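Local coordinates for protein cytochrome c2 (Rhodobacter sphaeroides, PDB 1CXC) that carries electrons through its covalently bound heme c, serving as electron donor to the oxidized bacteriochlorophyll in bacterial photosynthesis, at residues A[71-77]-A[110-114]. Sequence-based numbering, arbitrary orientation.
Sequences WDEEHFV and AHNIW. With HEC (heme c), chain B.
Trp114, on helix 107-120, lays one indole face against the start of helix 73-81, where Asp72 and Glu73 cover it. In this cytochrome c fold the C-terminal helix 107-120 packs against helix 73-81 beside the heme and meets helix 5-11 through Ile113 on Ala11. Followed outward, the Glu73 side chain is an apolar arm with a charged end. CB sits over the face of the five-membered ring in a CH-pi contact, 3.6 Å from its centroid; CG and CD continue past Trp114 CD1, and OE1 stays 3.6 Å from that Trp114 CD1. With CG anti to the backbone N (chi1 -175°), the extended chain carries OE2 on to His111, where it accepts a nearly straight hydrogen bond (170°) from His111 ND1, 2.6 Å away. The donor approaches OE2 on the anti side, tilted from the carboxylate plane, while OE2 lies close to the imidazole plane. A water bridges OE2 to His111 O, adding a second link. Val77 CG1 rests over the imidazole face, and Val77 CB meets Ala110 CB at 3.7 Å, where the small alanine lets the helices come close.

On the heme side, Trp114 CE3 lies over one face of the Phe76 ring, 3.4 Å from Phe76 CG, with the two planes oblique at 46°. Phe76 CZ touches Ile113 CG2 and the heme methyl CMB, a place suited to a flat hydrocarbon. A leucine in place of Trp114 would probably open a gap between Phe76 and Glu73 and leave the glutamate's methylenes without their aromatic floor. Trp71 donates from NE1 to heme O2A (3.1 Å), while Asp72, the N-cap residue of helix 73-81, accepts from His75 N through OD1. The contact thus grades from hydrocarbon beside the heme to a polar, partly exposed margin, where Glu73 would be expected to favour a protonated His111.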
# COMPACT_ATOMS: atom_id res chain seq x y z
N TRP A 71 0.85 -0.68 -8.51
CA TRP A 71 0.67 -1.77 -7.56
C TRP A 71 -0.10 -3.00 -8.00
O TRP A 71 -1.20 -2.89 -8.58
CB TRP A 71 0.04 -1.21 -6.28
CG TRP A 71 0.98 -0.26 -5.56
CD1 TRP A 71 0.73 1.09 -5.54
CD2 TRP A 71 2.17 -0.59 -4.96
NE1 TRP A 71 1.76 1.60 -4.92
CE2 TRP A 71 2.63 0.65 -4.55
CE3 TRP A 71 2.92 -1.75 -4.75
CZ2 TRP A 71 3.83 0.78 -3.90
CZ3 TRP A 71 4.14 -1.62 -4.10
CH2 TRP A 71 4.58 -0.37 -3.67
N ASP A 72 0.58 -4.15 -8.03
CA ASP A 72 -0.11 -5.39 -8.30
C ASP A 72 0.17 -6.31 -7.11
O ASP A 72 0.98 -5.95 -6.25
CB ASP A 72 0.30 -6.06 -9.61
CG ASP A 72 1.79 -6.10 -9.86
OD1 ASP A 72 2.53 -6.06 -8.89
OD2 ASP A 72 2.15 -6.59 -10.93
N GLU A 73 -0.32 -7.55 -7.10
CA GLU A 73 -0.10 -8.40 -5.96
C GLU A 73 1.33 -8.78 -5.73
O GLU A 73 1.85 -8.69 -4.62
CB GLU A 73 -0.92 -9.66 -6.09
CG GLU A 73 -0.83 -10.53 -4.84
CD GLU A 73 -1.89 -11.61 -4.74
OE1 GLU A 73 -2.58 -11.86 -5.73
OE2 GLU A 73 -1.86 -12.37 -3.77
N GLU A 74 2.10 -9.08 -6.77
CA GLU A 74 3.46 -9.49 -6.48
C GLU A 74 4.32 -8.38 -5.91
O GLU A 74 5.09 -8.64 -4.99
CB GLU A 74 4.17 -10.01 -7.72
N HIS A 75 4.16 -7.14 -6.40
CA HIS A 75 4.98 -6.05 -5.89
C HIS A 75 4.49 -5.61 -4.52
O HIS A 75 5.28 -5.32 -3.65
CB HIS A 75 4.97 -4.85 -6.84
CG HIS A 75 5.75 -5.12 -8.13
ND1 HIS A 75 5.22 -5.73 -9.17
CD2 HIS A 75 7.10 -5.03 -8.34
CE1 HIS A 75 6.17 -6.02 -10.03
NE2 HIS A 75 7.30 -5.58 -9.52
N PHE A 76 3.18 -5.67 -4.30
CA PHE A 76 2.59 -5.29 -3.03
C PHE A 76 3.05 -6.26 -1.96
O PHE A 76 3.51 -5.82 -0.91
CB PHE A 76 1.07 -5.36 -3.15
CG PHE A 76 0.30 -5.15 -1.84
CD1 PHE A 76 -0.02 -3.86 -1.42
CD2 PHE A 76 -0.07 -6.26 -1.05
CE1 PHE A 76 -0.70 -3.70 -0.21
CE2 PHE A 76 -0.74 -6.08 0.14
CZ PHE A 76 -1.05 -4.80 0.55
N VAL A 77 3.12 -7.57 -2.21
CA VAL A 77 3.51 -8.41 -1.10
C VAL A 77 4.98 -8.38 -0.80
O VAL A 77 5.37 -8.41 0.36
CB VAL A 77 3.00 -9.88 -1.13
CG1 VAL A 77 1.85 -10.08 -2.08
CG2 VAL A 77 4.13 -10.87 -1.30
N ALA A 110 -0.05 -10.71 3.91
CA ALA A 110 0.11 -9.82 2.77
C ALA A 110 -0.80 -10.20 1.62
O ALA A 110 -1.46 -9.34 1.05
CB ALA A 110 1.53 -9.91 2.24
N HIS A 111 -0.91 -11.50 1.32
CA HIS A 111 -1.81 -11.93 0.28
C HIS A 111 -3.26 -11.72 0.68
O HIS A 111 -4.10 -11.43 -0.16
CB HIS A 111 -1.58 -13.40 -0.02
CG HIS A 111 -0.30 -13.67 -0.79
ND1 HIS A 111 -0.16 -13.33 -2.06
CD2 HIS A 111 0.82 -14.28 -0.32
CE1 HIS A 111 1.04 -13.69 -2.39
NE2 HIS A 111 1.62 -14.28 -1.36
N ASN A 112 -3.63 -11.98 1.95
CA ASN A 112 -5.02 -11.78 2.39
C ASN A 112 -5.44 -10.33 2.30
O ASN A 112 -6.56 -10.00 1.91
CB ASN A 112 -5.21 -12.27 3.82
CG ASN A 112 -5.05 -13.78 3.96
OD1 ASN A 112 -4.76 -14.29 5.05
ND2 ASN A 112 -5.19 -14.54 2.86
N ILE A 113 -4.56 -9.44 2.71
CA ILE A 113 -4.84 -8.02 2.64
C ILE A 113 -4.96 -7.58 1.19
O ILE A 113 -5.89 -6.85 0.84
CB ILE A 113 -3.72 -7.25 3.36
CG1 ILE A 113 -3.82 -7.41 4.88
CG2 ILE A 113 -3.80 -5.77 2.97
CD1 ILE A 113 -2.65 -6.76 5.63
N TRP A 114 -4.20 -8.17 0.26
CA TRP A 114 -4.35 -7.78 -1.14
C TRP A 114 -5.72 -8.24 -1.64
O TRP A 114 -6.41 -7.53 -2.37
CB TRP A 114 -3.25 -8.40 -2.00
CG TRP A 114 -3.38 -7.95 -3.48
CD1 TRP A 114 -3.85 -8.80 -4.44
CD2 TRP A 114 -3.11 -6.70 -3.97
NE1 TRP A 114 -3.87 -8.09 -5.57
CE2 TRP A 114 -3.46 -6.83 -5.32
CE3 TRP A 114 -2.66 -5.49 -3.46
CZ2 TRP A 114 -3.37 -5.74 -6.18
CZ3 TRP A 114 -2.56 -4.41 -4.33
CH2 TRP A 114 -2.90 -4.53 -5.68
FE HEC B . 1.92 1.93 4.45
CHA HEC B . 2.85 3.78 1.77
CHB HEC B . 0.46 -0.36 2.39
CHC HEC B . 1.15 -0.02 7.16
CHD HEC B . 3.10 4.35 6.56
NA HEC B . 1.73 1.72 2.49
C1A HEC B . 2.19 2.59 1.51
C2A HEC B . 1.88 2.08 0.19
C3A HEC B . 1.24 0.90 0.35
C4A HEC B . 1.12 0.71 1.79
CMA HEC B . 0.84 -0.05 -0.76
CAA HEC B . 2.14 2.77 -1.14
CBA HEC B . 0.88 3.45 -1.64
CGA HEC B . 1.07 4.47 -2.76
O1A HEC B . 0.42 5.49 -2.71
O2A HEC B . 2.00 4.31 -3.54
NB HEC B . 1.03 0.19 4.71
C1B HEC B . 0.41 -0.59 3.75
C2B HEC B . -0.24 -1.74 4.35
C3B HEC B . 0.01 -1.71 5.70
C4B HEC B . 0.79 -0.49 5.91
CMB HEC B . -1.05 -2.80 3.60
CAB HEC B . -0.35 -2.70 6.66
CBB HEC B . 0.18 -4.07 6.61
NC HEC B . 2.13 2.11 6.42
C1C HEC B . 1.76 1.19 7.39
C2C HEC B . 1.98 1.73 8.72
C3C HEC B . 2.53 2.96 8.55
C4C HEC B . 2.60 3.19 7.13
CMC HEC B . 1.48 1.13 10.03
CAC HEC B . 2.90 3.85 9.56
CBC HEC B . 3.85 3.50 10.61
ND HEC B . 2.76 3.68 4.22
C1D HEC B . 3.18 4.58 5.19
C2D HEC B . 3.82 5.73 4.60
C3D HEC B . 3.82 5.54 3.26
C4D HEC B . 3.13 4.29 3.03
CMD HEC B . 4.43 6.92 5.34
CAD HEC B . 4.64 6.33 2.25
CBD HEC B . 5.89 5.55 1.84
CGD HEC B . 7.03 6.41 1.27
O1D HEC B . 8.13 5.91 1.15
O2D HEC B . 6.74 7.41 0.64
O HOH W 1 -4.39 -12.67 -2.73